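Pseudoazurin (Methylobacterium extorquens, PDB 1PMY) binds a single copper ion as a blue copper protein of the plastocyanin/azurin family and probably carries electrons in the periplasm. Local coordinates at residues 108-111 against 112-116. Sequence-based numbering, arbitrary orientation.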
# COMPACT_ATOMS: atom_id res chain seq x y z
N ASN A 108 -11.78 -8.04 5.15
CA ASN A 108 -12.07 -8.76 6.42
C ASN A 108 -11.84 -7.75 7.57
O ASN A 108 -11.12 -6.73 7.37
CB ASN A 108 -11.12 -9.99 6.61
CG ASN A 108 -9.66 -9.49 6.50
OD1 ASN A 108 -9.10 -9.13 7.55
ND2 ASN A 108 -9.13 -9.40 5.29
N LYS A 109 -12.40 -8.07 8.69
CA LYS A 109 -12.38 -7.31 9.91
C LYS A 109 -11.00 -6.77 10.29
O LYS A 109 -10.82 -5.55 10.54
CB LYS A 109 -13.03 -8.05 11.08
CG LYS A 109 -13.27 -7.09 12.26
CD LYS A 109 -13.74 -7.77 13.51
CE LYS A 109 -14.80 -7.05 14.31
NZ LYS A 109 -14.70 -5.56 14.24
N LEU A 110 -10.05 -7.66 10.33
CA LEU A 110 -8.65 -7.42 10.68
C LEU A 110 -7.97 -6.46 9.77
O LEU A 110 -7.34 -5.47 10.28
CB LEU A 110 -8.09 -8.76 11.02
CG LEU A 110 -6.80 -9.36 10.73
CD1 LEU A 110 -5.58 -8.46 10.67
CD2 LEU A 110 -6.60 -10.49 11.79
N THR A 111 -8.15 -6.58 8.46
CA THR A 111 -7.56 -5.66 7.47
C THR A 111 -8.27 -4.31 7.58
O THR A 111 -7.61 -3.27 7.47
CB THR A 111 -7.66 -6.19 5.99
OG1 THR A 111 -6.88 -7.49 6.04
CG2 THR A 111 -7.07 -5.33 4.92
N GLN A 112 -9.58 -4.31 7.75
CA GLN A 112 -10.38 -3.09 7.83
C GLN A 112 -9.86 -2.21 9.01
O GLN A 112 -9.75 -0.98 8.90
CB GLN A 112 -11.89 -3.31 8.02
CG GLN A 112 -12.75 -2.06 7.78
CD GLN A 112 -12.55 -1.39 6.44
OE1 GLN A 112 -12.76 -1.94 5.34
NE2 GLN A 112 -11.97 -0.20 6.35
N LYS A 113 -9.59 -2.93 10.09
CA LYS A 113 -9.19 -2.22 11.32
C LYS A 113 -7.85 -1.57 11.15
O LYS A 113 -7.55 -0.59 11.92
CB LYS A 113 -9.28 -3.10 12.56
CG LYS A 113 -10.67 -3.62 12.91
CD LYS A 113 -11.78 -2.69 12.53
CE LYS A 113 -11.92 -1.49 13.44
NZ LYS A 113 -13.40 -1.42 13.88
N ARG A 114 -7.07 -2.15 10.28
CA ARG A 114 -5.73 -1.57 9.99
C ARG A 114 -5.86 -0.36 9.11
O ARG A 114 -5.07 0.59 9.25
CB ARG A 114 -4.83 -2.64 9.38
CG ARG A 114 -4.22 -3.44 10.57
CD ARG A 114 -3.09 -4.25 10.03
NE ARG A 114 -2.60 -5.12 11.13
CZ ARG A 114 -1.63 -6.00 10.88
NH1 ARG A 114 -1.09 -6.17 9.66
NH2 ARG A 114 -1.13 -6.62 11.95
N LEU A 115 -6.78 -0.42 8.12
CA LEU A 115 -6.93 0.71 7.20
C LEU A 115 -7.58 1.92 7.82
O LEU A 115 -7.30 3.05 7.39
CB LEU A 115 -7.77 0.31 5.95
CG LEU A 115 -7.07 -0.61 4.98
CD1 LEU A 115 -8.06 -1.15 3.98
CD2 LEU A 115 -5.94 0.15 4.29
N ASP A 116 -8.51 1.65 8.77
CA ASP A 116 -9.23 2.78 9.38
C ASP A 116 -8.45 3.99 9.80
O ASP A 116 -8.79 5.16 9.52
CB ASP A 116 -10.20 2.29 10.47
CG ASP A 116 -11.40 1.59 9.88
OD1 ASP A 116 -11.63 1.71 8.68
OD2 ASP A 116 -12.07 0.87 10.64
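Leu110 CD1 lies over one face of the Arg114 guanidinium, one turn further along the helix, and comes within 4.5 Å of Arg114 NE. The arginine chain runs extended from CG to NE, which carries its charged end to the backbone oxygens of Met15 and Met16; a long, multi-donor side chain suits this reach. A second flat group, the Asn108 amide, folds back over the helix start with CG set between the backbone N and the carbonyl carbon (chi1 54°). Both its ends are used: OD1 accepts from Thr111 N at 2.9 Å, the donor standing above the carbonyl plane, and ND2 gives a bond to Thr111 OG1 at 3.0 Å. Asparagine is thus a fitting N-cap, with Asn108 O also taking Gln112 N at 2.9 Å. Threonine suits its place because OG1 also bonds weakly to Tyr82 O, while CG2 is apolar; an alanine here would probably leave Asn108 ND2 and Tyr82 O without this partner and the cap amide less firmly oriented. Gln112 bends at chi2 and sends NE2, nearly in its amide plane, to the syn side of Asp116 OD1 at 3.0 Å, though tilted 34° out of the carboxylate plane. Lysine suits exposed positions 109 and 113, where solvent can probably screen Lys109 NZ from Lys113 NZ, 4.4 Å away. This first part of helix 109-120 packs Thr111 and branched Leu115 on Val87 of strand 87-92, while Arg114 comes about 5 Å from the side chain of the copper ligand Met86, joining the helix to the metal-site end of the cupredoxin fold.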